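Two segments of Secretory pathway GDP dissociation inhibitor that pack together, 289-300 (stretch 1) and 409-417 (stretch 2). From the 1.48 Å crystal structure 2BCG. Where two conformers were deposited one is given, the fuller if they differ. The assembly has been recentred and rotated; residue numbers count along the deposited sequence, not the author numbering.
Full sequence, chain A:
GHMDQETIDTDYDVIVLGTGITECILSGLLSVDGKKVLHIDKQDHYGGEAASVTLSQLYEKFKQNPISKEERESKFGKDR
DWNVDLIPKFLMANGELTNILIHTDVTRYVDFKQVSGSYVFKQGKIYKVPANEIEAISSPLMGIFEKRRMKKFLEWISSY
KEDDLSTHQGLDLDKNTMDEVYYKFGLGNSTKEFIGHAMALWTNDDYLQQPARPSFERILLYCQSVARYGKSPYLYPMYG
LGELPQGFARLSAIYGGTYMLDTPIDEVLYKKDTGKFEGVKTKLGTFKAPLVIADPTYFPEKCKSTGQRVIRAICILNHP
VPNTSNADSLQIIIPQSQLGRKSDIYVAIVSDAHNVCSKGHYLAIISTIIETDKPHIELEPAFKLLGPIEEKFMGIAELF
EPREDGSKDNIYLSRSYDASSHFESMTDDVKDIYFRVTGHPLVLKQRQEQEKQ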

# COMPACT_ATOMS: atom_id res chain seq x y z
N ALA A 289 -14.74 4.98 22.57
CA ALA A 289 -14.29 3.59 22.50
C ALA A 289 -13.38 3.35 23.71
O ALA A 289 -12.79 4.29 24.23
CB ALA A 289 -13.53 3.33 21.22
N PRO A 290 -13.25 2.08 24.15
CA PRO A 290 -12.32 1.79 25.27
C PRO A 290 -10.83 1.92 24.97
O PRO A 290 -10.02 2.03 25.91
CB PRO A 290 -12.63 0.33 25.62
CG PRO A 290 -13.53 -0.19 24.60
CD PRO A 290 -14.02 0.91 23.73
N LEU A 291 -10.46 1.96 23.70
CA LEU A 291 -9.05 2.16 23.37
C LEU A 291 -8.90 2.91 22.04
O LEU A 291 -9.81 2.93 21.22
CB LEU A 291 -8.29 0.82 23.33
CG LEU A 291 -8.73 -0.22 22.30
CD1 LEU A 291 -7.69 -0.17 21.20
CD2 LEU A 291 -8.81 -1.64 22.85
N VAL A 292 -7.72 3.50 21.87
CA VAL A 292 -7.34 4.15 20.61
C VAL A 292 -6.00 3.56 20.14
O VAL A 292 -5.12 3.22 20.94
CB VAL A 292 -7.28 5.70 20.78
CG1 VAL A 292 -6.14 6.14 21.69
CG2 VAL A 292 -7.18 6.39 19.39
N ILE A 293 -5.87 3.46 18.82
CA ILE A 293 -4.60 3.12 18.14
C ILE A 293 -4.29 4.34 17.26
O ILE A 293 -5.16 4.82 16.55
CB ILE A 293 -4.76 1.85 17.28
CG1 ILE A 293 -5.14 0.64 18.17
CG2 ILE A 293 -3.49 1.61 16.44
CD1 ILE A 293 -5.47 -0.58 17.42
N ALA A 294 -3.08 4.88 17.34
CA ALA A 294 -2.80 6.12 16.60
C ALA A 294 -1.33 6.27 16.25
O ALA A 294 -0.47 5.63 16.87
CB ALA A 294 -3.24 7.30 17.40
N ASP A 295 -1.06 7.10 15.25
CA ASP A 295 0.33 7.45 15.00
C ASP A 295 0.82 8.62 15.87
O ASP A 295 0.01 9.31 16.50
CB ASP A 295 0.58 7.65 13.48
CG ASP A 295 0.08 8.99 12.94
OD1 ASP A 295 0.35 10.07 13.51
OD2 ASP A 295 -0.57 8.96 11.87
N PRO A 296 2.15 8.80 15.97
CA PRO A 296 2.69 9.85 16.83
C PRO A 296 2.13 11.26 16.62
O PRO A 296 2.13 12.08 17.58
CB PRO A 296 4.21 9.78 16.57
CG PRO A 296 4.44 8.29 16.19
CD PRO A 296 3.20 7.95 15.38
N THR A 297 1.67 11.60 15.40
CA THR A 297 1.22 12.98 15.15
C THR A 297 -0.05 13.33 15.92
O THR A 297 -0.37 14.52 16.07
CB THR A 297 1.00 13.27 13.65
OG1 THR A 297 -0.18 12.60 13.21
CG2 THR A 297 2.22 12.83 12.79
N TYR A 298 -0.78 12.33 16.40
CA TYR A 298 -2.00 12.58 17.18
C TYR A 298 -1.75 12.75 18.67
O TYR A 298 -2.62 13.27 19.36
CB TYR A 298 -3.04 11.47 16.97
CG TYR A 298 -3.58 11.53 15.57
CD1 TYR A 298 -4.72 12.31 15.24
CD2 TYR A 298 -2.91 10.87 14.54
CE1 TYR A 298 -5.19 12.39 13.93
CE2 TYR A 298 -3.37 10.96 13.21
CZ TYR A 298 -4.51 11.70 12.92
OH TYR A 298 -4.97 11.80 11.63
N PHE A 299 -0.61 12.27 19.13
CA PHE A 299 -0.28 12.28 20.58
C PHE A 299 1.22 12.56 20.71
O PHE A 299 1.95 11.71 21.23
CB PHE A 299 -0.60 10.94 21.26
CG PHE A 299 -2.06 10.62 21.32
CD1 PHE A 299 -2.68 9.89 20.31
CD2 PHE A 299 -2.83 11.03 22.42
CE1 PHE A 299 -4.05 9.56 20.40
CE2 PHE A 299 -4.19 10.72 22.50
CZ PHE A 299 -4.80 9.99 21.49
N PRO A 300 1.66 13.74 20.26
CA PRO A 300 3.10 14.03 20.31
C PRO A 300 3.66 14.00 21.73
O PRO A 300 4.81 13.57 21.93
CB PRO A 300 3.22 15.43 19.66
CG PRO A 300 1.86 16.04 19.78
CD PRO A 300 0.88 14.87 19.68
N ASP A 409 -2.95 3.53 29.62
CA ASP A 409 -3.85 4.64 29.21
C ASP A 409 -4.78 4.19 28.03
O ASP A 409 -5.64 4.95 27.63
CB ASP A 409 -3.05 5.94 28.88
CG ASP A 409 -1.96 5.72 27.85
OD1 ASP A 409 -1.12 6.65 27.60
OD2 ASP A 409 -1.94 4.61 27.31
N ASN A 410 -4.63 2.94 27.54
CA ASN A 410 -5.31 2.43 26.32
C ASN A 410 -5.05 3.31 25.10
O ASN A 410 -5.93 3.46 24.25
CB ASN A 410 -6.81 2.16 26.55
CG ASN A 410 -7.06 0.96 27.49
OD1 ASN A 410 -6.32 -0.04 27.50
ND2 ASN A 410 -8.14 1.07 28.28
N ILE A 411 -3.86 3.90 25.04
CA ILE A 411 -3.42 4.70 23.89
C ILE A 411 -2.21 3.99 23.28
O ILE A 411 -1.05 4.11 23.77
CB ILE A 411 -3.11 6.14 24.29
CG1 ILE A 411 -4.38 6.81 24.85
CG2 ILE A 411 -2.56 6.93 23.11
CD1 ILE A 411 -4.13 8.14 25.53
N TYR A 412 -2.52 3.26 22.21
CA TYR A 412 -1.58 2.33 21.60
C TYR A 412 -1.01 3.01 20.36
O TYR A 412 -1.71 3.24 19.38
CB TYR A 412 -2.29 1.03 21.24
CG TYR A 412 -2.81 0.29 22.47
CD1 TYR A 412 -4.15 0.45 22.91
CD2 TYR A 412 -1.95 -0.47 23.23
CE1 TYR A 412 -4.62 -0.21 24.08
CE2 TYR A 412 -2.41 -1.14 24.41
CZ TYR A 412 -3.73 -1.00 24.81
OH TYR A 412 -4.18 -1.66 25.94
N LEU A 413 0.26 3.37 20.45
CA LEU A 413 0.89 4.19 19.41
C LEU A 413 1.86 3.42 18.57
O LEU A 413 2.61 2.54 19.06
CB LEU A 413 1.60 5.38 20.04
CG LEU A 413 0.64 6.28 20.85
CD1 LEU A 413 1.35 7.33 21.68
CD2 LEU A 413 -0.47 6.89 19.99
N SER A 414 1.88 3.77 17.29
CA SER A 414 2.86 3.17 16.39
C SER A 414 4.18 3.95 16.39
O SER A 414 4.23 5.12 16.82
CB SER A 414 2.28 3.13 14.95
OG SER A 414 1.92 4.45 14.54
N ARG A 415 5.22 3.32 15.85
CA ARG A 415 6.50 3.96 15.63
C ARG A 415 6.55 4.70 14.27
O ARG A 415 5.95 4.26 13.28
CB ARG A 415 7.61 2.91 15.66
CG ARG A 415 7.73 2.08 16.99
CD ARG A 415 8.73 0.95 16.81
NE ARG A 415 10.06 1.56 16.70
CZ ARG A 415 10.83 1.89 17.73
NH1 ARG A 415 10.45 1.62 18.98
NH2 ARG A 415 12.01 2.47 17.50
N SER A 416 7.25 5.83 14.22
CA SER A 416 7.48 6.48 12.91
C SER A 416 8.15 5.50 11.96
O SER A 416 8.90 4.61 12.39
CB SER A 416 8.38 7.71 13.03
OG SER A 416 7.88 8.64 13.94
N TYR A 417 7.90 5.64 10.65
CA TYR A 417 8.54 4.70 9.69
C TYR A 417 10.03 4.98 9.62
O TYR A 417 10.44 6.13 9.48
CB TYR A 417 7.87 4.83 8.32
CG TYR A 417 6.39 4.51 8.44
CD1 TYR A 417 5.97 3.19 8.66
CD2 TYR A 417 5.42 5.52 8.41
CE1 TYR A 417 4.65 2.87 8.86
CE2 TYR A 417 4.06 5.21 8.57
CZ TYR A 417 3.68 3.87 8.80
OH TYR A 417 2.35 3.53 9.01
O HOH W 1 -9.98 3.46 28.21

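Two short strands, one containing V292, I293 and A294 and the other I411 to L413, pair in parallel and form the frame, and side-chain rotamers fill it in. Four backbone hydrogen bonds set the register: V292 N to N410 O (3.0 Å), Y412 N to V292 O (2.9 Å), A294 N to Y412 O (3.0 Å) and S414 N to A294 O (3.0 Å). Parallel pairing puts bridged residues on the same face, so V292 lies beside I411, I293 beside Y412 and A294 beside L413.

The face carrying V292, A294, I411 and L413 is buried and wholly aliphatic, and F299 closes over it. I411, with chi1 m and chi2 t, sets CG2 3.9 Å from the centroid of the F299 ring, almost on the ring normal, while its CG1 lies 3.7 Å from V292 CG1. L413 takes the same m, t rotamer, which carries CD2 to 3.7 Å from F299 CD1 and 3.8 Å from A294 CB. The small side chain of A294 suits this place, since the leucine methyl already packs against its CB. F299 (chi1 m, chi2 91°) reaches back to the strands after a turn in which Y298 N bonds D295 O (3.1 Å) and F299 N bonds P296 O (3.2 Å). D295, with chi1 p, braces that turn: its OD1 accepts from T297 N (2.8 Å) and T297 OG1 (2.6 Å).

On the other face, Y412 (chi1 m, chi2 96°) lays its ring along the neighbouring strand, edge toward L291, with CE1 3.9 Å from L291 CB; its own CB is 4.2 Å from I293 CG1.

The ends are more polar. A water donates to P290 O (2.7 Å) and accepts from N410 ND2 (3.0 Å), while D409 OD2 takes I411 N (3.1 Å). At the far end, P296 CG sits 3.2 Å from S414 O, a carbonyl buried without a partner. In all, 610 Å² is covered.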